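Local atomic coordinates of pullulanase (Klebsiella oxytoca, PDB entry 2YOC), a protein that hydrolyses the alpha-1,6-glucosidic linkages of pullulan and related branched dextrins, and is exported by a type 2 secretion system. Residues G286-A300 with Q335-M349. Residues are numbered along the deposited sequence; the frame is centred on the assembly and turned at random.
With SO4 (sulfate ion), chain Q.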
loop_
_atom_site.group_PDB
_atom_site.type_symbol
_atom_site.label_atom_id
_atom_site.label_comp_id
_atom_site.label_asym_id
_atom_site.label_seq_id
_atom_site.Cartn_x
_atom_site.Cartn_y
_atom_site.Cartn_z
ATOM N N GLY B 286 -44.580 34.930 6.424
ATOM C CA GLY B 286 -44.681 35.434 7.783
ATOM C C GLY B 286 -45.717 36.530 7.878
ATOM O O GLY B 286 -46.601 36.629 7.021
ATOM N N ALA B 287 -45.626 37.339 8.951
ATOM C CA ALA B 287 -46.484 38.487 9.195
ATOM C C ALA B 287 -45.608 39.685 8.841
ATOM O O ALA B 287 -44.978 40.308 9.691
ATOM C CB ALA B 287 -46.917 38.520 10.645
ATOM N N GLN B 288 -45.506 39.918 7.535
ATOM C CA GLN B 288 -44.702 40.940 6.906
ATOM C C GLN B 288 -45.270 42.342 7.126
ATOM O O GLN B 288 -46.095 42.821 6.344
ATOM C CB GLN B 288 -44.553 40.626 5.396
ATOM C CG GLN B 288 -43.778 39.374 5.068
ATOM C CD GLN B 288 -44.495 38.622 3.986
ATOM O OE1 GLN B 288 -44.299 38.878 2.793
ATOM N NE2 GLN B 288 -45.406 37.725 4.376
ATOM N N LEU B 289 -44.798 43.001 8.174
ATOM C CA LEU B 289 -45.201 44.367 8.508
ATOM C C LEU B 289 -44.296 45.336 7.793
ATOM O O LEU B 289 -43.117 45.464 8.118
ATOM C CB LEU B 289 -45.191 44.610 10.031
ATOM C CG LEU B 289 -45.469 46.043 10.528
ATOM C CD1 LEU B 289 -46.935 46.426 10.396
ATOM C CD2 LEU B 289 -45.012 46.180 11.947
ATOM N N ALA B 290 -44.856 45.996 6.798
ATOM C CA ALA B 290 -44.146 46.943 5.955
ATOM C C ALA B 290 -44.969 48.183 5.812
ATOM O O ALA B 290 -45.965 48.346 6.520
ATOM C CB ALA B 290 -43.918 46.333 4.582
ATOM N N ASP B 291 -44.550 49.087 4.898
ATOM C CA ASP B 291 -45.285 50.313 4.616
ATOM C C ASP B 291 -46.498 49.824 3.845
ATOM O O ASP B 291 -46.413 48.819 3.125
ATOM C CB ASP B 291 -44.428 51.288 3.807
ATOM C CG ASP B 291 -43.046 51.570 4.391
ATOM O OD1 ASP B 291 -42.860 51.383 5.623
ATOM O OD2 ASP B 291 -42.146 51.960 3.619
ATOM N N GLY B 292 -47.637 50.411 4.140
ATOM C CA GLY B 292 -48.891 49.992 3.551
ATOM C C GLY B 292 -49.621 48.961 4.379
ATOM O O GLY B 292 -50.679 48.497 3.957
ATOM N N GLY B 293 -49.071 48.568 5.534
ATOM C CA GLY B 293 -49.712 47.572 6.390
ATOM C C GLY B 293 -48.956 46.286 6.632
ATOM O O GLY B 293 -47.723 46.262 6.626
ATOM N N VAL B 294 -49.683 45.212 6.930
ATOM C CA VAL B 294 -49.054 43.925 7.240
ATOM C C VAL B 294 -49.650 42.833 6.409
ATOM O O VAL B 294 -50.866 42.645 6.431
ATOM C CB VAL B 294 -49.023 43.573 8.756
ATOM C CG1 VAL B 294 -50.384 43.798 9.409
ATOM C CG2 VAL B 294 -48.540 42.132 9.004
ATOM N N THR B 295 -48.797 42.139 5.647
ATOM C CA THR B 295 -49.234 41.019 4.823
ATOM C C THR B 295 -48.887 39.732 5.584
ATOM O O THR B 295 -47.719 39.531 5.971
ATOM C CB THR B 295 -48.616 41.062 3.401
ATOM O OG1 THR B 295 -49.135 42.182 2.684
ATOM C CG2 THR B 295 -48.861 39.774 2.600
ATOM N N PHE B 296 -49.927 38.897 5.828
ATOM C CA PHE B 296 -49.777 37.605 6.455
ATOM C C PHE B 296 -49.755 36.626 5.319
ATOM O O PHE B 296 -50.681 36.638 4.499
ATOM C CB PHE B 296 -50.980 37.289 7.352
ATOM C CG PHE B 296 -51.007 38.022 8.667
ATOM C CD1 PHE B 296 -51.615 39.269 8.773
ATOM C CD2 PHE B 296 -50.413 37.472 9.804
ATOM C CE1 PHE B 296 -51.625 39.959 9.988
ATOM C CE2 PHE B 296 -50.430 38.162 11.021
ATOM C CZ PHE B 296 -51.048 39.389 11.105
ATOM N N ARG B 297 -48.718 35.789 5.246
ATOM C CA ARG B 297 -48.647 34.749 4.237
ATOM C C ARG B 297 -48.108 33.463 4.775
ATOM O O ARG B 297 -46.984 33.398 5.326
ATOM C CB ARG B 297 -47.878 35.163 2.977
ATOM C CG ARG B 297 -48.010 34.149 1.828
ATOM C CD ARG B 297 -47.312 34.590 0.570
ATOM N NE ARG B 297 -48.094 35.625 -0.108
ATOM C CZ ARG B 297 -47.779 36.914 -0.088
ATOM N NH1 ARG B 297 -46.695 37.329 0.552
ATOM N NH2 ARG B 297 -48.548 37.803 -0.709
ATOM N N VAL B 298 -48.904 32.410 4.542
ATOM C CA VAL B 298 -48.549 31.037 4.899
ATOM C C VAL B 298 -48.678 30.105 3.673
ATOM O O VAL B 298 -49.698 30.147 2.973
ATOM C CB VAL B 298 -49.305 30.529 6.178
ATOM C CG1 VAL B 298 -50.811 30.550 5.997
ATOM C CG2 VAL B 298 -48.824 29.151 6.614
ATOM N N TRP B 299 -47.655 29.287 3.415
ATOM C CA TRP B 299 -47.735 28.278 2.361
ATOM C C TRP B 299 -48.392 27.065 3.013
ATOM O O TRP B 299 -47.896 26.576 4.040
ATOM C CB TRP B 299 -46.346 27.865 1.835
ATOM C CG TRP B 299 -46.390 26.970 0.629
ATOM C CD1 TRP B 299 -46.959 27.251 -0.581
ATOM C CD2 TRP B 299 -45.820 25.661 0.511
ATOM N NE1 TRP B 299 -46.786 26.192 -1.443
ATOM C CE2 TRP B 299 -46.093 25.199 -0.799
ATOM C CE3 TRP B 299 -45.133 24.807 1.403
ATOM C CZ2 TRP B 299 -45.681 23.933 -1.252
ATOM C CZ3 TRP B 299 -44.712 23.555 0.952
ATOM C CH2 TRP B 299 -44.977 23.135 -0.364
ATOM N N ALA B 300 -49.520 26.616 2.437
ATOM C CA ALA B 300 -50.321 25.476 2.886
ATOM C C ALA B 300 -51.102 24.971 1.646
ATOM O O ALA B 300 -52.299 25.225 1.534
ATOM C CB ALA B 300 -51.256 25.908 4.006
ATOM N N GLN B 335 -54.195 40.744 4.301
ATOM C CA GLN B 335 -53.647 42.071 4.532
ATOM C C GLN B 335 -54.497 42.834 5.546
ATOM O O GLN B 335 -55.727 42.900 5.422
ATOM C CB GLN B 335 -53.481 42.840 3.202
ATOM C CG GLN B 335 -52.827 44.226 3.340
ATOM C CD GLN B 335 -51.384 44.295 2.874
ATOM O OE1 GLN B 335 -51.002 43.756 1.822
ATOM N NE2 GLN B 335 -50.553 45.026 3.619
ATOM N N GLY B 336 -53.806 43.370 6.550
ATOM C CA GLY B 336 -54.381 44.176 7.621
ATOM C C GLY B 336 -53.575 45.440 7.842
ATOM O O GLY B 336 -52.443 45.549 7.341
ATOM N N GLY B 337 -54.140 46.378 8.607
ATOM C CA GLY B 337 -53.498 47.655 8.896
ATOM C C GLY B 337 -52.187 47.597 9.648
ATOM O O GLY B 337 -51.838 46.576 10.245
ATOM N N SER B 338 -51.454 48.709 9.644
ATOM C CA SER B 338 -50.182 48.783 10.373
ATOM C C SER B 338 -50.424 48.835 11.895
ATOM O O SER B 338 -49.491 48.699 12.686
ATOM C CB SER B 338 -49.333 49.951 9.870
ATOM O OG SER B 338 -48.604 49.610 8.694
ATOM N N ASP B 339 -51.721 48.986 12.288
ATOM C CA ASP B 339 -52.216 48.982 13.665
ATOM C C ASP B 339 -51.888 47.633 14.341
ATOM O O ASP B 339 -51.627 47.602 15.548
ATOM C CB ASP B 339 -53.730 49.256 13.714
ATOM C CG ASP B 339 -54.503 48.947 12.441
ATOM O OD1 ASP B 339 -54.691 47.736 12.130
ATOM O OD2 ASP B 339 -54.921 49.910 11.753
ATOM N N LEU B 340 -51.817 46.547 13.547
ATOM C CA LEU B 340 -51.519 45.212 14.037
ATOM C C LEU B 340 -50.096 45.023 14.560
ATOM O O LEU B 340 -49.795 43.963 15.109
ATOM C CB LEU B 340 -51.903 44.148 12.994
ATOM C CG LEU B 340 -53.366 44.160 12.558
ATOM C CD1 LEU B 340 -53.546 43.468 11.251
ATOM C CD2 LEU B 340 -54.257 43.534 13.588
ATOM N N LYS B 341 -49.224 46.030 14.440
ATOM C CA LYS B 341 -47.857 45.892 14.978
ATOM C C LYS B 341 -47.935 45.521 16.474
ATOM O O LYS B 341 -48.505 46.282 17.274
ATOM C CB LYS B 341 -47.047 47.187 14.776
ATOM C CG LYS B 341 -45.647 47.208 15.378
ATOM C CD LYS B 341 -45.068 48.632 15.368
ATOM C CE LYS B 341 -43.570 48.733 15.603
ATOM N NZ LYS B 341 -43.192 50.098 16.098
ATOM N N GLY B 342 -47.420 44.333 16.810
ATOM C CA GLY B 342 -47.409 43.834 18.183
ATOM C C GLY B 342 -48.533 42.880 18.532
ATOM O O GLY B 342 -48.501 42.267 19.604
ATOM N N ALA B 343 -49.531 42.741 17.651
ATOM C CA ALA B 343 -50.626 41.809 17.912
ATOM C C ALA B 343 -50.140 40.357 17.849
ATOM O O ALA B 343 -49.188 40.020 17.112
ATOM C CB ALA B 343 -51.771 42.006 16.922
ATOM N N PHE B 344 -50.806 39.507 18.651
ATOM C CA PHE B 344 -50.536 38.087 18.708
ATOM C C PHE B 344 -51.420 37.395 17.698
ATOM O O PHE B 344 -52.496 37.896 17.373
ATOM C CB PHE B 344 -50.728 37.548 20.128
ATOM C CG PHE B 344 -49.665 38.025 21.086
ATOM C CD1 PHE B 344 -48.381 37.489 21.051
ATOM C CD2 PHE B 344 -49.954 38.986 22.044
ATOM C CE1 PHE B 344 -47.402 37.927 21.941
ATOM C CE2 PHE B 344 -48.985 39.400 22.957
ATOM C CZ PHE B 344 -47.710 38.884 22.886
ATOM N N TYR B 345 -50.954 36.276 17.158
ATOM C CA TYR B 345 -51.710 35.558 16.146
ATOM C C TYR B 345 -51.285 34.122 16.030
ATOM O O TYR B 345 -50.173 33.734 16.432
ATOM C CB TYR B 345 -51.588 36.258 14.758
ATOM C CG TYR B 345 -50.248 36.081 14.083
ATOM C CD1 TYR B 345 -49.140 36.811 14.491
ATOM C CD2 TYR B 345 -50.094 35.200 13.009
ATOM C CE1 TYR B 345 -47.904 36.656 13.868
ATOM C CE2 TYR B 345 -48.857 35.016 12.390
ATOM C CZ TYR B 345 -47.761 35.739 12.831
ATOM O OH TYR B 345 -46.527 35.553 12.246
ATOM N N ARG B 346 -52.166 33.351 15.397
ATOM C CA ARG B 346 -51.976 31.965 15.020
ATOM C C ARG B 346 -52.828 31.767 13.775
ATOM O O ARG B 346 -53.767 32.533 13.547
ATOM C CB ARG B 346 -52.460 31.034 16.137
ATOM C CG ARG B 346 -51.586 31.046 17.377
ATOM C CD ARG B 346 -51.840 29.853 18.240
ATOM N NE ARG B 346 -53.194 29.854 18.783
ATOM C CZ ARG B 346 -53.479 29.664 20.061
ATOM N NH1 ARG B 346 -52.506 29.476 20.943
ATOM N NH2 ARG B 346 -54.739 29.644 20.468
ATOM N N TYR B 347 -52.505 30.761 12.973
ATOM C CA TYR B 347 -53.279 30.414 11.786
ATOM C C TYR B 347 -54.183 29.291 12.171
ATOM O O TYR B 347 -53.704 28.300 12.714
ATOM C CB TYR B 347 -52.373 29.948 10.623
ATOM C CG TYR B 347 -51.442 31.023 10.124
ATOM C CD1 TYR B 347 -51.939 32.219 9.617
ATOM C CD2 TYR B 347 -50.061 30.870 10.205
ATOM C CE1 TYR B 347 -51.088 33.231 9.192
ATOM C CE2 TYR B 347 -49.196 31.875 9.773
ATOM C CZ TYR B 347 -49.717 33.046 9.249
ATOM O OH TYR B 347 -48.897 34.048 8.805
ATOM N N ALA B 348 -55.490 29.440 11.918
ATOM C CA ALA B 348 -56.459 28.386 12.190
ATOM C C ALA B 348 -56.565 27.544 10.917
ATOM O O ALA B 348 -57.065 28.018 9.880
ATOM C CB ALA B 348 -57.794 28.979 12.550
HETATM N N MSE B 349 -55.997 26.317 10.978
HETATM C CA MSE B 349 -55.940 25.388 9.863
HETATM C C MSE B 349 -57.155 24.472 9.790
HETATM O O MSE B 349 -57.766 24.131 10.808
HETATM C CB MSE B 349 -54.722 24.484 10.016
HETATM C CG MSE B 349 -53.414 25.213 10.252
HETATM SE SE MSE B 349 -52.834 26.261 8.732
HETATM C CE MSE B 349 -52.846 24.819 7.326
HETATM S S SO4 Q . -46.290 40.935 -0.920
HETATM O O1 SO4 Q . -47.763 40.744 -1.065
HETATM O O2 SO4 Q . -45.646 40.842 -2.260
HETATM O O3 SO4 Q . -45.711 39.911 -0.022
HETATM O O4 SO4 Q . -46.014 42.238 -0.317
HETATM O O HOH W 1 -47.656 45.161 3.667
#
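The ring of F296 points its CE2 edge at the face of Y345, a T-shaped pair with centroids 5.0 Å apart and planes at 74°. Also at the rim of F296, near its plane, lie Y347 OH and the CD1 methyl of L340, which packs against V294 CG1 as well. Y347 is covered on both faces: V298 CG1 sits 4.0 Å from the ring centroid, almost on the normal, as a CH-pi contact, while Y345 CD2 lies offset over the opposite face. With chi1 at 74°, the ring of Y345 stands between its backbone N and carbonyl carbon, and its phenol end meets A287 CB. Both phenol hydroxyls are hydrogen-bonded to OD2 of the D366 carboxylate, which satisfies the hydroxyls of two buried tyrosines.

This is how two layers of a beta sandwich interlock, and the axes of 293-299 and 344-349 accordingly approach to 9.8 Å and cross at 40°. Within its own layer, strand 293-299 is joined to the end of strand 331-336: V294 N donates to G336 O at 2.8 Å and G336 N returns a bond to V294 O at 3.0 Å, an antiparallel hydrogen-bonded pair. On the side turned from the second layer, R297 grips a sulfate, probably from the crystallisation liquor, through NH1 and NH2.

Within this carbohydrate-binding module 48 domain, M323 of strand 317-326 touches F296, V298 and Y347. Helix 608-611, which follows barrel strand 586-591 in the chain, lies against V298, A300 and M349 through I611, so the sandwich meets the barrel part there.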